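Local coordinates for putative endonuclease/exonuclease/phosphatase family protein (Bacteroides thetaiotaomicron, PDB 3MPR) that probably acts as a metal-dependent hydrolase of the endonuclease/exonuclease/phosphatase family, with a likely nuclease activity on nucleic acid, at residues A[68-73]-A[96-101]. Residues are numbered along the deposited sequence; the frame is centred on the assembly and turned at random.
Sequences DYIGVG and VEKGDF
Val-72 and Asp-100 meet at one edge of the DNase I-like alpha/beta sandwich, where the loop following strand 67-70, an outermost strand of one sheet, meets strand 93-102, an outermost strand of the other. Followed outward, the Asp-100 side chain first brings its CB loosely up to Val-72 CG2. Next comes Asp-100 CG, which packs 3.6 Å from that same Val-72 CG2. The carboxylate then divides the work. Asp-100 OD1 lies alongside both valine methyls, 3.6 Å from Val-72 CG1, while Asp-100 OD2 accepts a hydrogen bond of 3.1 Å from Val-72 N. That bond is fairly straight at 158°, although the N-H arrives from above the carboxylate plane, about 51° out of it. With CG anti to the carbonyl carbon (chi1 -44°), the acid group is carried beside its own backbone N and up to the loop. OD2 is also hydrogen-bonded to Ser-123 OG on the adjacent strand 121-129 of its own sheet, which steadies the carboxylate while it holds the loop. Replacing this aspartate by alanine removes the carboxylate and is likely to leave Val-72 N and Ser-123 OG without their shared partner. Glycine suits position 71 because, at its backbone angles, any side chain would collide with the carbonyl O of Ile-70; Gly-71 CA lies 3.4 Å from Asp-100 OD2. Val-72, branched at CB, presents two methyls to the acid and also touches Ile-121. Nearer the start of the loop, Lys-98 lends its long aliphatic chain, extended beyond CG, to cover the buried Ile-70: Lys-98 CD sits 3.6 Å from Ile-70 CG2. Beyond the lysine tip, a water oxygen accepts a 2.8 Å hydrogen bond from Gly-71 N and a weak, long one from Lys-98 NZ.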
loop_
_atom_site.group_PDB
_atom_site.type_symbol
_atom_site.label_atom_id
_atom_site.label_comp_id
_atom_site.label_asym_id
_atom_site.label_seq_id
_atom_site.Cartn_x
_atom_site.Cartn_y
_atom_site.Cartn_z
ATOM N N ASP A 68 12.765 10.291 -13.664
ATOM C CA ASP A 68 13.713 9.913 -14.709
ATOM C C ASP A 68 14.339 8.584 -14.320
ATOM O O ASP A 68 14.075 8.071 -13.231
ATOM C CB ASP A 68 14.797 10.971 -14.871
ATOM C CG ASP A 68 15.293 11.085 -16.315
ATOM O OD1 ASP A 68 15.250 10.077 -17.075
ATOM O OD2 ASP A 68 15.725 12.194 -16.686
ATOM N N TYR A 69 15.167 8.024 -15.190
ATOM C CA TYR A 69 15.909 6.823 -14.823
ATOM C C TYR A 69 17.368 6.920 -15.254
ATOM O O TYR A 69 17.717 7.707 -16.132
ATOM C CB TYR A 69 15.254 5.566 -15.415
ATOM C CG TYR A 69 15.253 5.528 -16.939
ATOM C CD1 TYR A 69 14.152 5.968 -17.666
ATOM C CD2 TYR A 69 16.360 5.067 -17.642
ATOM C CE1 TYR A 69 14.153 5.938 -19.059
ATOM C CE2 TYR A 69 16.372 5.033 -19.030
ATOM C CZ TYR A 69 15.267 5.471 -19.729
ATOM O OH TYR A 69 15.275 5.440 -21.102
ATOM N N ILE A 70 18.210 6.109 -14.626
ATOM C CA ILE A 70 19.599 5.969 -15.034
ATOM C C ILE A 70 19.897 4.487 -15.127
ATOM O O ILE A 70 19.186 3.676 -14.535
ATOM C CB ILE A 70 20.552 6.609 -14.028
ATOM C CG1 ILE A 70 20.300 6.051 -12.626
ATOM C CG2 ILE A 70 20.387 8.136 -14.018
ATOM C CD1 ILE A 70 21.256 6.599 -11.582
ATOM N N GLY A 71 20.933 4.130 -15.883
ATOM C CA GLY A 71 21.351 2.743 -15.979
ATOM C C GLY A 71 21.387 2.282 -17.421
ATOM O O GLY A 71 20.448 2.541 -18.171
ATOM N N VAL A 72 22.458 1.595 -17.809
ATOM C CA VAL A 72 22.630 1.177 -19.200
ATOM C C VAL A 72 22.322 -0.298 -19.428
ATOM O O VAL A 72 22.195 -1.071 -18.483
ATOM C CB VAL A 72 24.055 1.471 -19.711
ATOM C CG1 VAL A 72 24.414 2.936 -19.486
ATOM C CG2 VAL A 72 25.059 0.544 -19.035
ATOM N N GLY A 73 22.203 -0.682 -20.698
ATOM C CA GLY A 73 21.920 -2.058 -21.073
ATOM C C GLY A 73 23.061 -2.987 -20.730
ATOM O O GLY A 73 24.228 -2.660 -20.972
ATOM N N VAL A 96 24.574 13.554 -8.508
ATOM C CA VAL A 96 25.925 14.085 -8.391
ATOM C C VAL A 96 26.800 13.333 -9.373
ATOM O O VAL A 96 27.605 13.924 -10.087
ATOM C CB VAL A 96 26.479 13.901 -6.969
ATOM C CG1 VAL A 96 27.906 14.418 -6.876
ATOM C CG2 VAL A 96 25.595 14.609 -5.949
ATOM N N GLU A 97 26.606 12.020 -9.419
ATOM C CA GLU A 97 27.423 11.124 -10.222
ATOM C C GLU A 97 26.589 9.875 -10.473
ATOM O O GLU A 97 25.754 9.514 -9.646
ATOM C CB GLU A 97 28.670 10.738 -9.418
ATOM C CG GLU A 97 29.940 10.701 -10.194
ATOM C CD GLU A 97 31.045 9.960 -9.468
ATOM O OE1 GLU A 97 31.365 10.302 -8.303
ATOM O OE2 GLU A 97 31.587 9.024 -10.071
ATOM N N LYS A 98 26.807 9.213 -11.603
ATOM C CA LYS A 98 26.126 7.949 -11.881
ATOM C C LYS A 98 27.040 7.036 -12.690
ATOM O O LYS A 98 27.940 7.508 -13.383
ATOM C CB LYS A 98 24.849 8.190 -12.664
ATOM C CG LYS A 98 25.098 8.716 -14.072
ATOM C CD LYS A 98 23.790 8.777 -14.857
ATOM C CE LYS A 98 23.968 9.511 -16.199
ATOM N NZ LYS A 98 22.759 9.311 -17.065
ATOM N N GLY A 99 26.800 5.734 -12.624
ATOM C CA GLY A 99 27.631 4.795 -13.363
ATOM C C GLY A 99 27.063 3.392 -13.400
ATOM O O GLY A 99 25.949 3.140 -12.931
ATOM N N ASP A 100 27.837 2.474 -13.964
ATOM C CA ASP A 100 27.447 1.065 -14.047
ATOM C C ASP A 100 28.727 0.255 -14.033
ATOM O O ASP A 100 29.752 0.701 -14.555
ATOM C CB ASP A 100 26.708 0.767 -15.360
ATOM C CG ASP A 100 25.671 1.822 -15.705
ATOM O OD1 ASP A 100 26.062 2.867 -16.264
ATOM O OD2 ASP A 100 24.465 1.609 -15.423
ATOM N N PHE A 101 28.671 -0.928 -13.446
ATOM C CA PHE A 101 29.766 -1.881 -13.535
ATOM C C PHE A 101 29.199 -3.291 -13.686
ATOM O O PHE A 101 28.124 -3.593 -13.152
ATOM C CB PHE A 101 30.724 -1.767 -12.330
ATOM C CG PHE A 101 30.062 -1.943 -10.974
ATOM C CD1 PHE A 101 29.521 -0.858 -10.301
ATOM C CD2 PHE A 101 30.040 -3.183 -10.352
ATOM C CE1 PHE A 101 28.931 -1.018 -9.050
ATOM C CE2 PHE A 101 29.448 -3.352 -9.108
ATOM C CZ PHE A 101 28.894 -2.264 -8.455
HETATM O O HOH W 1 22.470 5.967 -17.424
#